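Mutual gliding-motility protein MglA (Myxococcus xanthus DK 1622, PDB 6H5B) binds and hydrolyses GTP as a Ras-like small GTPase, acting as an intracellular switch that coordinates adventurous and social gliding motility and sets gliding direction and speed. Local coordinates at residues A[15-20]-A[76-81]. Residues are numbered along the deposited sequence; the frame is centred on the assembly and turned at random.
Sequences IVYYGP and LYTVPG. With GSP (5'-guanosine-diphosphate-monothiophosphate), chain D.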
ATOM      1  N   ILE A  15       3.376   1.948   6.389  1.00 38.92           N
ATOM      2  CA  ILE A  15       2.856   2.062   5.035  1.00 38.83           C
ATOM      3  C   ILE A  15       1.627   1.174   4.921  1.00 44.62           C
ATOM      4  O   ILE A  15       1.623   0.042   5.412  1.00 56.35           O
ATOM      5  CB  ILE A  15       3.919   1.674   3.992  1.00 38.75           C
ATOM      6  CG1 ILE A  15       5.100   2.644   4.074  1.00 35.34           C
ATOM      7  CG2 ILE A  15       3.313   1.654   2.598  1.00 38.50           C
ATOM      8  CD1 ILE A  15       6.345   2.148   3.392  1.00 35.82           C
ATOM      9  N   VAL A  16       0.585   1.693   4.280  1.00 38.30           N
ATOM     10  CA  VAL A  16      -0.697   1.005   4.189  1.00 30.70           C
ATOM     11  C   VAL A  16      -1.065   0.865   2.719  1.00 31.52           C
ATOM     12  O   VAL A  16      -1.133   1.867   1.994  1.00 34.19           O
ATOM     13  CB  VAL A  16      -1.794   1.750   4.962  1.00 28.65           C
ATOM     14  CG1 VAL A  16      -3.093   0.986   4.882  1.00 23.37           C
ATOM     15  CG2 VAL A  16      -1.371   1.946   6.401  1.00 37.04           C
ATOM     16  N   TYR A  17      -1.301  -0.377   2.285  1.00 27.86           N
ATOM     17  CA  TYR A  17      -1.812  -0.655   0.943  1.00 24.45           C
ATOM     18  C   TYR A  17      -3.335  -0.632   0.994  1.00 23.51           C
ATOM     19  O   TYR A  17      -3.957  -1.496   1.618  1.00 27.89           O
ATOM     20  CB  TYR A  17      -1.305  -2.000   0.430  1.00 25.18           C
ATOM     21  CG  TYR A  17       0.140  -2.008  -0.025  1.00 29.49           C
ATOM     22  CD1 TYR A  17       1.182  -2.005   0.887  1.00 22.55           C
ATOM     23  CD2 TYR A  17       0.460  -2.047  -1.370  1.00 36.76           C
ATOM     24  CE1 TYR A  17       2.501  -2.033   0.470  1.00 37.20           C
ATOM     25  CE2 TYR A  17       1.772  -2.075  -1.793  1.00 42.40           C
ATOM     26  CZ  TYR A  17       2.790  -2.070  -0.870  1.00 38.91           C
ATOM     27  OH  TYR A  17       4.100  -2.098  -1.299  1.00 39.56           O
ATOM     28  N   TYR A  18      -3.928   0.363   0.347  1.00 28.46           N
ATOM     29  CA  TYR A  18      -5.368   0.569   0.318  1.00 33.48           C
ATOM     30  C   TYR A  18      -5.894   0.284  -1.084  1.00 34.03           C
ATOM     31  O   TYR A  18      -5.252   0.638  -2.080  1.00 43.31           O
ATOM     32  CB  TYR A  18      -5.703   2.007   0.724  1.00 41.69           C
ATOM     33  CG  TYR A  18      -6.989   2.176   1.498  1.00 48.85           C
ATOM     34  CD1 TYR A  18      -8.218   2.215   0.843  1.00 47.42           C
ATOM     35  CD2 TYR A  18      -6.974   2.327   2.884  1.00 48.99           C
ATOM     36  CE1 TYR A  18      -9.396   2.380   1.545  1.00 42.13           C
ATOM     37  CE2 TYR A  18      -8.146   2.496   3.596  1.00 45.04           C
ATOM     38  CZ  TYR A  18      -9.354   2.522   2.921  1.00 42.47           C
ATOM     39  OH  TYR A  18     -10.525   2.685   3.621  1.00 43.76           O
ATOM     40  N   GLY A  19      -7.063  -0.349  -1.163  1.00 36.05           N
ATOM     41  CA  GLY A  19      -7.667  -0.652  -2.440  1.00 35.37           C
ATOM     42  C   GLY A  19      -8.918  -1.502  -2.322  1.00 44.48           C
ATOM     43  O   GLY A  19      -9.179  -2.132  -1.290  1.00 48.75           O
ATOM     44  N   PRO A  20      -9.722  -1.540  -3.393  1.00 40.29           N
ATOM     45  CA  PRO A  20     -10.945  -2.352  -3.369  1.00 46.08           C
ATOM     46  C   PRO A  20     -10.647  -3.839  -3.245  1.00 51.12           C
ATOM     47  O   PRO A  20      -9.490  -4.240  -3.074  1.00 46.17           O
ATOM     48  CB  PRO A  20     -11.616  -2.014  -4.706  1.00 41.67           C
ATOM     49  CG  PRO A  20     -10.494  -1.605  -5.595  1.00 39.28           C
ATOM     50  CD  PRO A  20      -9.522  -0.884  -4.695  1.00 41.17           C
ATOM     51  N   LEU A  76       4.856  -2.709   6.592  1.00 41.67           N
ATOM     52  CA  LEU A  76       3.882  -2.791   5.514  1.00 42.42           C
ATOM     53  C   LEU A  76       2.575  -3.366   6.039  1.00 42.07           C
ATOM     54  O   LEU A  76       2.575  -4.387   6.738  1.00 44.37           O
ATOM     55  CB  LEU A  76       4.411  -3.664   4.374  1.00 40.73           C
ATOM     56  CG  LEU A  76       5.511  -3.078   3.492  1.00 41.50           C
ATOM     57  CD1 LEU A  76       6.558  -2.368   4.331  1.00 48.23           C
ATOM     58  CD2 LEU A  76       6.154  -4.185   2.679  1.00 42.35           C
ATOM     59  N   TYR A  77       1.468  -2.712   5.695  1.00 32.45           N
ATOM     60  CA  TYR A  77       0.140  -3.182   6.044  1.00 31.20           C
ATOM     61  C   TYR A  77      -0.737  -3.196   4.802  1.00 32.01           C
ATOM     62  O   TYR A  77      -0.586  -2.364   3.899  1.00 32.33           O
ATOM     63  CB  TYR A  77      -0.514  -2.299   7.113  1.00 30.45           C
ATOM     64  CG  TYR A  77      -0.004  -2.514   8.519  1.00 27.38           C
ATOM     65  CD1 TYR A  77       1.194  -1.954   8.935  1.00 39.49           C
ATOM     66  CD2 TYR A  77      -0.729  -3.263   9.435  1.00 28.17           C
ATOM     67  CE1 TYR A  77       1.659  -2.147  10.216  1.00 39.48           C
ATOM     68  CE2 TYR A  77      -0.271  -3.460  10.718  1.00 29.21           C
ATOM     69  CZ  TYR A  77       0.925  -2.900  11.104  1.00 37.35           C
ATOM     70  OH  TYR A  77       1.400  -3.089  12.383  1.00 40.37           O
ATOM     71  N   THR A  78      -1.663  -4.150   4.768  1.00 21.96           N
ATOM     72  CA  THR A  78      -2.719  -4.151   3.760  1.00 28.24           C
ATOM     73  C   THR A  78      -4.051  -4.338   4.461  1.00 39.88           C
ATOM     74  O   THR A  78      -4.159  -5.174   5.364  1.00 55.11           O
ATOM     75  CB  THR A  78      -2.523  -5.246   2.705  1.00 32.82           C
ATOM     76  OG1 THR A  78      -3.109  -6.474   3.165  1.00 27.45           O
ATOM     77  CG2 THR A  78      -1.035  -5.457   2.426  1.00 43.29           C
ATOM     78  N   VAL A  79      -5.053  -3.571   4.038  1.00 41.40           N
ATOM     79  CA  VAL A  79      -6.375  -3.537   4.664  1.00 39.17           C
ATOM     80  C   VAL A  79      -7.260  -4.648   4.109  1.00 45.63           C
ATOM     81  O   VAL A  79      -6.884  -5.307   3.126  1.00 51.64           O
ATOM     82  CB  VAL A  79      -7.050  -2.170   4.459  1.00 30.00           C
ATOM     83  CG1 VAL A  79      -6.158  -1.049   4.960  1.00 28.35           C
ATOM     84  CG2 VAL A  79      -7.410  -1.964   2.992  1.00 29.64           C
ATOM     85  N   PRO A  80      -8.438  -4.885   4.705  1.00 43.65           N
ATOM     86  CA  PRO A  80      -9.345  -5.917   4.169  1.00 44.92           C
ATOM     87  C   PRO A  80      -9.991  -5.544   2.846  1.00 52.71           C
ATOM     88  O   PRO A  80     -10.479  -6.446   2.146  1.00 61.24           O
ATOM     89  CB  PRO A  80     -10.400  -6.072   5.273  1.00 39.18           C
ATOM     90  CG  PRO A  80      -9.774  -5.496   6.500  1.00 45.33           C
ATOM     91  CD  PRO A  80      -8.877  -4.393   6.017  1.00 47.15           C
ATOM     92  N   GLY A  81     -10.028  -4.260   2.485  1.00 43.30           N
ATOM     93  CA  GLY A  81     -10.448  -3.877   1.147  1.00 52.09           C
ATOM     94  C   GLY A  81     -11.927  -4.030   0.840  1.00 56.00           C
ATOM     95  O   GLY A  81     -12.604  -3.036   0.569  1.00 61.09           O
TER
HETATM   96  PG  GSP D 301      -8.582  -8.060  -0.515  1.00 35.15           P
HETATM   97  O3B GSP D 301      -7.870  -8.556  -1.868  1.00 31.35           O
HETATM   98  S1G GSP D 301      -9.977  -9.000  -0.231  1.00 54.51           S
HETATM   99  O2G GSP D 301      -7.590  -8.208   0.666  1.00 31.27           O
HETATM  100  O3G GSP D 301      -8.987  -6.580  -0.679  1.00 50.07           O
HETATM  101  PB  GSP D 301      -6.348  -8.120  -2.167  1.00 32.67           P
HETATM  102  O1B GSP D 301      -5.445  -8.524  -1.059  1.00 34.74           O
HETATM  103  O2B GSP D 301      -6.271  -6.656  -2.409  1.00 41.01           O
HETATM  104  PA  GSP D 301      -5.507 -10.455  -3.475  1.00 39.19           P
HETATM  105  O1A GSP D 301      -6.236 -11.310  -2.496  1.00 30.55           O
HETATM  106  O2A GSP D 301      -4.055 -10.433  -3.167  1.00 47.77           O
HETATM  107  O3A GSP D 301      -6.039  -8.930  -3.524  1.00 32.93           O
HETATM  108  O5' GSP D 301      -5.711 -10.898  -5.008  1.00 33.46           O
HETATM  109  C5' GSP D 301      -6.986 -10.928  -5.606  1.00 34.75           C
HETATM  110  C4' GSP D 301      -6.921 -11.896  -6.781  1.00 37.32           C
HETATM  111  O4' GSP D 301      -6.481 -11.225  -7.948  1.00 42.54           O
HETATM  112  C3' GSP D 301      -5.909 -12.992  -6.501  1.00 28.92           C
HETATM  113  O3' GSP D 301      -6.474 -14.228  -6.864  1.00 31.97           O
HETATM  114  C2' GSP D 301      -4.733 -12.683  -7.398  1.00 29.47           C
HETATM  115  O2' GSP D 301      -4.190 -13.850  -7.962  1.00 40.61           O
HETATM  116  C1' GSP D 301      -5.344 -11.860  -8.500  1.00 31.50           C
HETATM  117  N9  GSP D 301      -4.325 -10.910  -8.960  1.00 33.67           N
HETATM  118  C8  GSP D 301      -3.414 -10.228  -8.194  1.00 30.67           C
HETATM  119  N7  GSP D 301      -2.658  -9.469  -9.026  1.00 31.55           N
HETATM  120  C5  GSP D 301      -3.074  -9.662 -10.300  1.00 32.24           C
HETATM  121  C6  GSP D 301      -2.653  -9.143 -11.517  1.00 37.13           C
HETATM  122  O6  GSP D 301      -1.724  -8.338 -11.564  1.00 46.03           O
HETATM  123  N1  GSP D 301      -3.286  -9.541 -12.677  1.00 33.11           N
HETATM  124  C2  GSP D 301      -4.330 -10.445 -12.619  1.00 34.34           C
HETATM  125  N2  GSP D 301      -4.947 -10.829 -13.733  1.00 42.32           N
HETATM  126  N3  GSP D 301      -4.745 -10.956 -11.409  1.00 30.99           N
HETATM  127  C4  GSP D 301      -4.123 -10.569 -10.271  1.00 35.29           C
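The two parallel strands that carry the P-loop and the switch II entrance of this Ras-like GTPase, 15-18 and 76-78, lie side by side in the central sheet, where I15, V16 and Y17 lie opposite L76, Y77 and T78. Y77 is gripped through both its backbone polar atoms: its N donates to I15 O (2.8 Å), and its O accepts from Y17 N (2.7 Å) in a nearly straight bond of 171°. One step on, V79 N reaches Y17 O only weakly, at 3.4 Å, as the strand gives way to the loop V79-P80-G81. On the sheet face covered by helix 25-34, the Y17 ring turns its edge, in plane, to Y77 O, and Y17 CB packs against T78 CG2 at 4.0 Å. T78 OG1 turns instead to D58, and its side chain lies about 5 Å from the bound magnesium ion. Beyond the strands, both segments converge on the gamma-thiophosphate of the bound GTP analogue in the predicted GTP site. There G81 CA packs beside G19 O, and the carbonyls of P20 and P80 lie near GSP O3G with no bond between them. V79 CB points toward the facing strand: with CG1 anti to the carbonyl carbon (chi1 -55°), that methyl meets V16 CG1 at 3.7 Å, the two side chains crossing at about a right angle. Its CG2 sits over one face of the Y18 ring, offset toward the rim, while Y18 OH is held by N119 and N123 of helix 110-127.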